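PCF11 protein (Saccharomyces cerevisiae, PDB 1SZ9) recognises the C-terminal domain of RNA polymerase II through its CTD-interacting domain and acts as a 3'-RNA-processing factor. Local coordinates at residues I26-T29 with L30-A34; Y65-D68 with S69-N73; S76-T79 with I80-R84; I106-F109 with K110-N114. All blocks are in the same frame, centred on the assembly; numbering follows the deposited sequence.

Overall arrangement
The four contacts follow one another along the chain and are all local contacts within or at the ends of single helices in the helical CTD-interacting domain: contact 1 on helix 24-36, contact 2 on helix 57-73, contact 3 on the short helix 78-83 and contact 4 on helix 99-112. Contact 2 lies nearest the middle of the chain and touches the other three, its centre about 9 Å from that of contact 1, 11 Å from contact 3 and 12 Å from contact 4. Contacts 1 and 4, with centres about 21 Å apart, do not meet. Contact 1 also reaches contact 3, through Tyr78. Helix 57-73 thus lies among the other three helices, consistent with the arm-repeat character of this domain.

Contact 1: I26-T29 with L30-A34; sequences IITT and LTKLA
Leu30 lies alongside Ile26, one turn earlier in the helix. Its N donates a nearly straight bond to Ile26 O (2.8 Å, N-H...O angle 163°), and its CG rests against that same oxygen at 3.3 Å. With CG set beside the backbone N (chi1 -71°), the leucine runs back along the helix, and its CD1 meets Ile26 CG2 at 4.0 Å; the two side chains point the same way. Thr29 joins the next turn mainly through its backbone: Thr29 O accepts from Leu33 N at 3.0 Å, and Leu33 CG leans on the same carbonyl, while Thr29 OG1 turns back to Pro25 O. On the partly exposed flank, Thr28 CG2 touches Lys32 CD at 4.0 Å, the lysine chain bending at chi3 (62°) beyond that point. Ile27 O is held twice by one residue, by Thr31 N at 3.0 Å and by Thr31 OG1 at 2.8 Å, the two donors arriving from opposite faces of its carbonyl plane. That hydroxyl is also hydrogen-bonded to Ser69 OG, so a buried side chain has its polar atom satisfied both within its own helix and across to helix 57-73. A valine here would probably cost Ile27 O its second donor and leave Ser69 OG without this partner. Around the helix, Ile26, Leu30 and Leu33 pack against Ile15 of helix 3-16, with Phe12 also on Leu30, whereas Ile27, Thr31 and Ala34 face helix 57-73.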
loop_
_atom_site.group_PDB
_atom_site.type_symbol
_atom_site.label_atom_id
_atom_site.label_comp_id
_atom_site.label_asym_id
_atom_site.label_seq_id
_atom_site.Cartn_x
_atom_site.Cartn_y
_atom_site.Cartn_z
ATOM N N ILE A 26 2.759 -14.750 -1.072
ATOM C CA ILE A 26 3.084 -13.729 -2.064
ATOM C C ILE A 26 3.401 -12.375 -1.415
ATOM O O ILE A 26 4.404 -11.732 -1.729
ATOM C CB ILE A 26 1.916 -13.524 -3.072
ATOM C CG1 ILE A 26 1.751 -14.760 -3.967
ATOM C CG2 ILE A 26 2.156 -12.284 -3.899
ATOM C CD1 ILE A 26 0.570 -14.652 -4.948
ATOM N N ILE A 27 2.544 -11.935 -0.509
ATOM C CA ILE A 27 2.788 -10.653 0.143
ATOM C C ILE A 27 4.127 -10.677 0.868
ATOM O O ILE A 27 4.917 -9.738 0.770
ATOM C CB ILE A 27 1.633 -10.306 1.119
ATOM C CG1 ILE A 27 0.427 -9.806 0.309
ATOM C CG2 ILE A 27 2.067 -9.240 2.125
ATOM C CD1 ILE A 27 -0.860 -9.847 1.098
ATOM N N THR A 28 4.391 -11.761 1.578
ATOM C CA THR A 28 5.650 -11.874 2.308
ATOM C C THR A 28 6.845 -11.944 1.362
ATOM O O THR A 28 7.895 -11.375 1.643
ATOM C CB THR A 28 5.625 -13.110 3.232
ATOM O OG1 THR A 28 4.735 -12.842 4.326
ATOM C CG2 THR A 28 7.031 -13.409 3.790
ATOM N N THR A 29 6.681 -12.637 0.239
ATOM C CA THR A 29 7.760 -12.754 -0.731
ATOM C C THR A 29 8.045 -11.393 -1.365
ATOM O O THR A 29 9.207 -11.036 -1.570
ATOM C CB THR A 29 7.432 -13.829 -1.801
ATOM O OG1 THR A 29 7.383 -15.116 -1.161
ATOM C CG2 THR A 29 8.500 -13.859 -2.898
ATOM N N LEU A 30 7.000 -10.625 -1.666
ATOM C CA LEU A 30 7.199 -9.287 -2.227
ATOM C C LEU A 30 7.918 -8.376 -1.198
ATOM O O LEU A 30 8.729 -7.526 -1.571
ATOM C CB LEU A 30 5.853 -8.656 -2.618
ATOM C CG LEU A 30 5.117 -9.244 -3.836
ATOM C CD1 LEU A 30 3.700 -8.627 -3.957
ATOM C CD2 LEU A 30 5.949 -8.962 -5.117
ATOM N N THR A 31 7.617 -8.565 0.090
ATOM C CA THR A 31 8.223 -7.769 1.158
ATOM C C THR A 31 9.721 -8.097 1.270
ATOM O O THR A 31 10.544 -7.210 1.462
ATOM C CB THR A 31 7.517 -8.059 2.512
ATOM O OG1 THR A 31 6.112 -7.815 2.361
ATOM C CG2 THR A 31 8.072 -7.165 3.646
ATOM N N LYS A 32 10.064 -9.378 1.144
ATOM C CA LYS A 32 11.453 -9.812 1.215
ATOM C C LYS A 32 12.226 -9.265 0.004
ATOM O O LYS A 32 13.368 -8.841 0.137
ATOM C CB LYS A 32 11.528 -11.344 1.254
ATOM C CG LYS A 32 11.024 -11.954 2.557
ATOM C CD LYS A 32 10.813 -13.470 2.418
ATOM C CE LYS A 32 12.118 -14.188 2.105
ATOM N NZ LYS A 32 11.928 -15.651 2.044
ATOM N N LEU A 33 11.604 -9.271 -1.172
ATOM C CA LEU A 33 12.253 -8.720 -2.361
ATOM C C LEU A 33 12.507 -7.210 -2.159
ATOM O O LEU A 33 13.533 -6.669 -2.591
ATOM C CB LEU A 33 11.370 -8.928 -3.605
ATOM C CG LEU A 33 11.361 -10.318 -4.262
ATOM C CD1 LEU A 33 10.276 -10.401 -5.341
ATOM C CD2 LEU A 33 12.745 -10.584 -4.885
ATOM N N ALA A 34 11.562 -6.534 -1.512
ATOM C CA ALA A 34 11.689 -5.099 -1.271
ATOM C C ALA A 34 12.811 -4.820 -0.254
ATOM O O ALA A 34 13.526 -3.838 -0.365
ATOM C CB ALA A 34 10.353 -4.532 -0.784
#

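Contact 2: Y65-D68 with S69-N73; sequences YALD and SICKN
Asp68 and Lys72, one helical turn apart, bring their side chains together at a slant. The carboxylate leaves the backbone with CG anti to N (chi1 -178°), and the lysine, fully extended beyond CG, crosses it, its CE 3.6 Å from Asp68 OD1. The salt bridge between Asp68 OD2 and Lys72 NZ is long, at 3.6 Å, but a water completes the link: it donates to Asp68 OD1 at 2.8 Å and accepts from Lys72 NZ at 2.7 Å. Asp68 OD1 has a further and stronger tie to Trp112 NE1, so the carboxylate is held between an indole N-H, a water and an ammonium group, a setting that would be expected to favour its negative charge. This pair lies on the side of helix 57-73 that faces helix 99-112, in a domain built of stacked, arm-repeat-like helices where helix 57-73 has helices 24-36, 78-83 and 99-112 around it. Another side of the helix is apolar: Leu67 sends its CD2 branch to Cys71 SG at 4.1 Å, the sulfur lying beside the N of Cys71 (chi1 -70°). Both side chains pack on Phe82 of helix 78-83 and on Phe123. Towards helix 24-36, Ser69 OG, bonded to Thr31, accepts a weak bond from Asn73 ND2 at 3.2 Å. In the backbone, Ile70 N donates almost straight to Ala66 O, and Ile70 CG1 rests on the same oxygen at 3.4 Å.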
loop_
_atom_site.group_PDB
_atom_site.type_symbol
_atom_site.label_atom_id
_atom_site.label_comp_id
_atom_site.label_asym_id
_atom_site.label_seq_id
_atom_site.Cartn_x
_atom_site.Cartn_y
_atom_site.Cartn_z
ATOM N N TYR A 65 -2.371 -4.234 0.555
ATOM C CA TYR A 65 -1.806 -5.025 1.667
ATOM C C TYR A 65 -0.332 -5.266 1.385
ATOM O O TYR A 65 0.476 -5.341 2.303
ATOM C CB TYR A 65 -2.533 -6.362 1.866
ATOM C CG TYR A 65 -3.901 -6.265 2.523
ATOM C CD1 TYR A 65 -4.364 -5.069 3.087
ATOM C CD2 TYR A 65 -4.726 -7.386 2.608
ATOM C CE1 TYR A 65 -5.635 -5.005 3.731
ATOM C CE2 TYR A 65 -5.976 -7.332 3.240
ATOM C CZ TYR A 65 -6.419 -6.138 3.800
ATOM O OH TYR A 65 -7.630 -6.113 4.463
ATOM N N ALA A 66 0.030 -5.366 0.105
ATOM C CA ALA A 66 1.439 -5.527 -0.253
ATOM C C ALA A 66 2.190 -4.234 0.155
ATOM O O ALA A 66 3.254 -4.284 0.778
ATOM C CB ALA A 66 1.568 -5.765 -1.752
ATOM N N LEU A 67 1.624 -3.087 -0.214
ATOM C CA LEU A 67 2.177 -1.771 0.114
ATOM C C LEU A 67 2.318 -1.647 1.644
ATOM O O LEU A 67 3.341 -1.200 2.156
ATOM C CB LEU A 67 1.225 -0.678 -0.402
ATOM C CG LEU A 67 1.575 0.812 -0.224
ATOM C CD1 LEU A 67 0.779 1.653 -1.242
ATOM C CD2 LEU A 67 1.260 1.278 1.203
ATOM N N ASP A 68 1.271 -2.055 2.353
ATOM C CA ASP A 68 1.236 -2.015 3.812
ATOM C C ASP A 68 2.354 -2.877 4.434
ATOM O O ASP A 68 3.062 -2.428 5.327
ATOM C CB ASP A 68 -0.126 -2.534 4.302
ATOM C CG ASP A 68 -0.269 -2.472 5.807
ATOM O OD1 ASP A 68 -0.521 -1.378 6.345
ATOM O OD2 ASP A 68 -0.123 -3.519 6.458
ATOM N N SER A 69 2.497 -4.110 3.956
ATOM C CA SER A 69 3.512 -5.024 4.488
ATOM C C SER A 69 4.922 -4.472 4.264
ATOM O O SER A 69 5.744 -4.445 5.179
ATOM C CB SER A 69 3.354 -6.416 3.851
ATOM O OG SER A 69 4.322 -7.331 4.341
ATOM N N ILE A 70 5.193 -4.008 3.051
ATOM C CA ILE A 70 6.491 -3.436 2.736
ATOM C C ILE A 70 6.814 -2.230 3.634
ATOM O O ILE A 70 7.918 -2.116 4.176
ATOM C CB ILE A 70 6.550 -3.034 1.239
ATOM C CG1 ILE A 70 6.651 -4.308 0.380
ATOM C CG2 ILE A 70 7.715 -2.061 0.978
ATOM C CD1 ILE A 70 6.309 -4.078 -1.089
ATOM N N CYS A 71 5.852 -1.332 3.816
ATOM C CA CYS A 71 6.094 -0.173 4.663
ATOM C C CYS A 71 6.275 -0.508 6.143
ATOM O O CYS A 71 7.169 0.023 6.798
ATOM C CB CYS A 71 4.968 0.840 4.501
ATOM S SG CYS A 71 5.005 1.634 2.896
ATOM N N LYS A 72 5.422 -1.378 6.669
ATOM C CA LYS A 72 5.501 -1.772 8.075
ATOM C C LYS A 72 6.709 -2.645 8.439
ATOM O O LYS A 72 7.230 -2.552 9.545
ATOM C CB LYS A 72 4.241 -2.527 8.477
ATOM C CG LYS A 72 3.073 -1.630 8.845
ATOM C CD LYS A 72 1.865 -2.456 9.221
ATOM C CE LYS A 72 0.703 -1.580 9.678
ATOM N NZ LYS A 72 -0.506 -2.427 9.843
ATOM N N ASN A 73 7.152 -3.489 7.517
ATOM C CA ASN A 73 8.253 -4.396 7.816
ATOM C C ASN A 73 9.611 -3.984 7.298
ATOM O O ASN A 73 10.630 -4.372 7.867
ATOM C CB ASN A 73 7.909 -5.800 7.322
ATOM C CG ASN A 73 6.636 -6.325 7.956
ATOM O OD1 ASN A 73 6.523 -6.366 9.179
ATOM N ND2 ASN A 73 5.669 -6.713 7.133
HETATM O O HOH W 1 -2.385 -1.069 8.387
#

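Contact 3: S76-T79 with I80-R84; sequences SPYT and IYFSR
This is a turn-to-turn contact in the short helix 78-83, which starts after Pro77, a proline preceded by a cis peptide bond, and packs across helices 41-54 and 57-73. Pro77 meets Tyr81 at a slant: its CB stands over the face of the phenol ring, 3.9 Å from the centroid and 21° off the normal, a CH-pi contact. Pro77 O also lies above a face of that ring, displaced toward the rim, while accepting a straight bond from Tyr81 N (2.8 Å, 172°). Tyr81 is therefore held by the residue that leads into the helix, through its ring and its backbone. Next along, Phe82 N donates to Tyr78 O at 2.8 Å and Phe82 CD2 approaches Tyr78 CB at 4.1 Å. These two aromatic residues are buried and lie on the inner side of this helix within the all-helical CTD-interacting fold, Tyr78 on Ala41, Phe44 and Ile70, Phe82 on Val45 and Leu67; Tyr78 OH bonds to Ala34 O. Ser83 OG, placed beside its own backbone N (chi1 -74°), donates to Thr79 O at 2.6 Å and is also hydrogen-bonded to Glu124 N; the bond from Ser83 N to Thr79 O is weak at 3.5 Å. An alanine in place of this serine would probably leave Thr79 O with the weak amide bond and deprive Glu124 N of its hydroxyl partner. Outside, Ser76 OG touches Ile80 CD1 at 3.6 Å.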
loop_
_atom_site.group_PDB
_atom_site.type_symbol
_atom_site.label_atom_id
_atom_site.label_comp_id
_atom_site.label_asym_id
_atom_site.label_seq_id
_atom_site.Cartn_x
_atom_site.Cartn_y
_atom_site.Cartn_z
ATOM N N SER A 76 11.692 2.595 5.603
ATOM C CA SER A 76 12.358 3.438 4.624
ATOM C C SER A 76 13.097 2.586 3.588
ATOM O O SER A 76 13.572 1.504 3.892
ATOM C CB SER A 76 13.349 4.384 5.317
ATOM O OG SER A 76 13.884 5.313 4.370
ATOM N N PRO A 77 13.185 3.064 2.343
ATOM C CA PRO A 77 12.657 4.331 1.811
ATOM C C PRO A 77 11.205 4.227 1.305
ATOM O O PRO A 77 10.631 5.200 0.779
ATOM C CB PRO A 77 13.620 4.631 0.681
ATOM C CG PRO A 77 13.819 3.276 0.099
ATOM C CD PRO A 77 14.007 2.382 1.329
ATOM N N TYR A 78 10.616 3.049 1.465
ATOM C CA TYR A 78 9.248 2.833 1.004
ATOM C C TYR A 78 8.210 3.718 1.707
ATOM O O TYR A 78 7.320 4.253 1.056
ATOM C CB TYR A 78 8.905 1.349 1.138
ATOM C CG TYR A 78 9.835 0.478 0.329
ATOM C CD1 TYR A 78 9.733 0.406 -1.065
ATOM C CD2 TYR A 78 10.857 -0.241 0.956
ATOM C CE1 TYR A 78 10.635 -0.367 -1.813
ATOM C CE2 TYR A 78 11.760 -1.006 0.223
ATOM C CZ TYR A 78 11.644 -1.066 -1.154
ATOM O OH TYR A 78 12.552 -1.832 -1.847
ATOM N N THR A 79 8.334 3.887 3.024
ATOM C CA THR A 79 7.417 4.733 3.774
ATOM C C THR A 79 7.450 6.155 3.200
ATOM O O THR A 79 6.428 6.847 3.144
ATOM C CB THR A 79 7.812 4.818 5.272
ATOM O OG1 THR A 79 9.222 5.050 5.368
ATOM C CG2 THR A 79 7.433 3.537 6.031
ATOM N N ILE A 80 8.637 6.586 2.778
ATOM C CA ILE A 80 8.817 7.915 2.206
ATOM C C ILE A 80 8.251 7.968 0.796
ATOM O O ILE A 80 7.448 8.844 0.476
ATOM C CB ILE A 80 10.323 8.308 2.171
ATOM C CG1 ILE A 80 10.859 8.416 3.604
ATOM C CG2 ILE A 80 10.517 9.626 1.434
ATOM C CD1 ILE A 80 12.367 8.554 3.686
ATOM N N TYR A 81 8.655 7.022 -0.044
ATOM C CA TYR A 81 8.185 6.995 -1.423
ATOM C C TYR A 81 6.674 6.838 -1.603
ATOM O O TYR A 81 6.087 7.559 -2.396
ATOM C CB TYR A 81 8.902 5.899 -2.206
ATOM C CG TYR A 81 10.405 6.084 -2.315
ATOM C CD1 TYR A 81 11.040 7.218 -1.781
ATOM C CD2 TYR A 81 11.190 5.124 -2.950
ATOM C CE1 TYR A 81 12.425 7.385 -1.877
ATOM C CE2 TYR A 81 12.571 5.275 -3.055
ATOM C CZ TYR A 81 13.184 6.405 -2.515
ATOM O OH TYR A 81 14.549 6.534 -2.596
ATOM N N PHE A 82 6.048 5.889 -0.896
ATOM C CA PHE A 82 4.592 5.689 -1.017
ATOM C C PHE A 82 3.794 6.872 -0.461
ATOM O O PHE A 82 2.641 7.068 -0.844
ATOM C CB PHE A 82 4.142 4.416 -0.278
ATOM C CG PHE A 82 4.392 3.146 -1.035
ATOM C CD1 PHE A 82 3.780 2.929 -2.286
ATOM C CD2 PHE A 82 5.206 2.142 -0.495
ATOM C CE1 PHE A 82 3.970 1.725 -2.987
ATOM C CE2 PHE A 82 5.401 0.948 -1.184
ATOM C CZ PHE A 82 4.780 0.735 -2.435
ATOM N N SER A 83 4.396 7.651 0.445
ATOM C CA SER A 83 3.700 8.803 1.036
ATOM C C SER A 83 3.268 9.827 -0.002
ATOM O O SER A 83 2.267 10.506 0.193
ATOM C CB SER A 83 4.576 9.556 2.054
ATOM O OG SER A 83 4.699 8.847 3.272
ATOM N N ARG A 84 4.031 9.949 -1.084
ATOM C CA ARG A 84 3.708 10.949 -2.088
ATOM C C ARG A 84 2.343 10.827 -2.752
ATOM O O ARG A 84 1.641 11.828 -2.895
ATOM C CB ARG A 84 4.785 11.012 -3.179
ATOM C CG ARG A 84 4.482 12.120 -4.201
ATOM C CD ARG A 84 5.699 12.491 -5.009
ATOM N NE ARG A 84 6.832 12.799 -4.139
ATOM C CZ ARG A 84 8.094 12.711 -4.532
ATOM N NH1 ARG A 84 8.360 12.338 -5.779
ATOM N NH2 ARG A 84 9.086 12.936 -3.675
#

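Contact 4: I106-F109 with K110-N114; sequences INMF and KLWLN
Lys110 N donates to Ile106 O at 2.9 Å and a good angle of 160°. Farther along, the bonding is spread over several bent bonds: Phe109 O accepts weakly from two amides, Trp112 N at 2.9 Å and Leu113 N at 3.4 Å, and Trp112 N in turn shares itself with Met108 O, again weakly. Met108 and Phe109 both approach the indole of Trp112 from one side. Met108, bent at chi3 (70°), brings its CE to Trp112 CZ2 at 3.5 Å, and its sulfur lies obliquely 4.8 Å from the centroid of the six-membered ring, a Met-aromatic contact. Met108 O sits above one face of the indole, and Phe109 CA above the same face. The Phe109 side chain crosses Trp112 at about a right angle, with Trp112 CE3 at the phenyl edge, 4.0 Å from Phe109 CD1. Farther round the same ring, Phe109 CE2 touches Leu113 CD2 at 3.9 Å. Phe109 packs into Leu128, Ile131 and Leu135 of helix 125-137, Met108 reaches Phe64 of helix 57-73 and Tyr90 of helix 86-95, and Trp112 takes an edge-to-face contact with Phe123 of the following loop.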
loop_
_atom_site.group_PDB
_atom_site.type_symbol
_atom_site.label_atom_id
_atom_site.label_comp_id
_atom_site.label_asym_id
_atom_site.label_seq_id
_atom_site.Cartn_x
_atom_site.Cartn_y
_atom_site.Cartn_z
ATOM N N ILE A 106 -10.362 0.962 5.892
ATOM C CA ILE A 106 -10.428 1.816 7.076
ATOM C C ILE A 106 -9.579 1.255 8.213
ATOM O O ILE A 106 -8.847 1.991 8.876
ATOM C CB ILE A 106 -11.909 1.994 7.532
ATOM C CG1 ILE A 106 -12.656 2.838 6.482
ATOM C CG2 ILE A 106 -11.984 2.634 8.964
ATOM C CD1 ILE A 106 -14.187 2.718 6.573
ATOM N N ASN A 107 -9.690 -0.049 8.449
ATOM C CA ASN A 107 -8.908 -0.675 9.508
ATOM C C ASN A 107 -7.423 -0.539 9.191
ATOM O O ASN A 107 -6.614 -0.262 10.075
ATOM C CB ASN A 107 -9.318 -2.144 9.670
ATOM C CG ASN A 107 -10.687 -2.277 10.334
ATOM O OD1 ASN A 107 -11.182 -1.314 10.913
ATOM N ND2 ASN A 107 -11.295 -3.455 10.255
ATOM N N MET A 108 -7.079 -0.701 7.916
ATOM C CA MET A 108 -5.689 -0.578 7.494
ATOM C C MET A 108 -5.171 0.826 7.805
ATOM O O MET A 108 -4.047 0.990 8.301
ATOM C CB MET A 108 -5.561 -0.878 5.993
ATOM C CG MET A 108 -4.161 -0.656 5.413
ATOM S SD MET A 108 -4.178 -0.982 3.624
ATOM C CE MET A 108 -5.176 0.489 3.048
ATOM N N PHE A 109 -5.986 1.833 7.507
ATOM C CA PHE A 109 -5.631 3.230 7.786
ATOM C C PHE A 109 -5.433 3.446 9.299
ATOM O O PHE A 109 -4.497 4.126 9.727
ATOM C CB PHE A 109 -6.739 4.148 7.277
ATOM C CG PHE A 109 -6.652 5.552 7.800
ATOM C CD1 PHE A 109 -5.671 6.432 7.323
ATOM C CD2 PHE A 109 -7.505 5.977 8.810
ATOM C CE1 PHE A 109 -5.537 7.712 7.854
ATOM C CE2 PHE A 109 -7.377 7.266 9.353
ATOM C CZ PHE A 109 -6.390 8.130 8.875
ATOM N N LYS A 110 -6.330 2.880 10.105
ATOM C CA LYS A 110 -6.212 3.000 11.550
ATOM C C LYS A 110 -4.853 2.507 12.039
ATOM O O LYS A 110 -4.230 3.144 12.876
ATOM C CB LYS A 110 -7.301 2.195 12.263
ATOM C CG LYS A 110 -8.648 2.894 12.403
ATOM C CD LYS A 110 -9.537 2.026 13.282
ATOM C CE LYS A 110 -10.876 2.660 13.560
ATOM N NZ LYS A 110 -11.600 1.808 14.543
ATOM N N LEU A 111 -4.390 1.373 11.518
ATOM C CA LEU A 111 -3.095 0.855 11.957
ATOM C C LEU A 111 -1.939 1.711 11.441
ATOM O O LEU A 111 -0.857 1.679 12.023
ATOM C CB LEU A 111 -2.915 -0.605 11.524
ATOM C CG LEU A 111 -3.951 -1.576 12.090
ATOM C CD1 LEU A 111 -3.610 -2.987 11.630
ATOM C CD2 LEU A 111 -3.974 -1.510 13.622
ATOM N N TRP A 112 -2.150 2.481 10.367
ATOM C CA TRP A 112 -1.066 3.341 9.872
ATOM C C TRP A 112 -0.787 4.460 10.881
ATOM O O TRP A 112 0.294 5.022 10.886
ATOM C CB TRP A 112 -1.388 3.998 8.516
ATOM C CG TRP A 112 -1.421 3.073 7.316
ATOM C CD1 TRP A 112 -0.871 1.827 7.216
ATOM C CD2 TRP A 112 -2.005 3.358 6.040
ATOM N NE1 TRP A 112 -1.076 1.314 5.945
ATOM C CE2 TRP A 112 -1.772 2.236 5.208
ATOM C CE3 TRP A 112 -2.708 4.453 5.519
ATOM C CZ2 TRP A 112 -2.218 2.179 3.874
ATOM C CZ3 TRP A 112 -3.150 4.399 4.192
ATOM C CH2 TRP A 112 -2.901 3.266 3.389
ATOM N N LEU A 113 -1.770 4.788 11.716
ATOM C CA LEU A 113 -1.619 5.844 12.735
ATOM C C LEU A 113 -0.721 5.394 13.897
ATOM O O LEU A 113 -0.145 6.212 14.591
ATOM C CB LEU A 113 -2.997 6.255 13.276
ATOM C CG LEU A 113 -3.756 7.451 12.679
ATOM C CD1 LEU A 113 -3.182 7.897 11.348
ATOM C CD2 LEU A 113 -5.218 7.082 12.569
ATOM N N ASN A 114 -0.605 4.093 14.100
ATOM C CA ASN A 114 0.241 3.549 15.158
ATOM C C ASN A 114 0.763 2.178 14.701
ATOM O O ASN A 114 0.435 1.142 15.285
ATOM C CB ASN A 114 -0.553 3.432 16.471
ATOM C CG ASN A 114 0.309 2.925 17.633
ATOM O OD1 ASN A 114 1.486 3.277 17.736
ATOM N ND2 ASN A 114 -0.282 2.102 18.512
#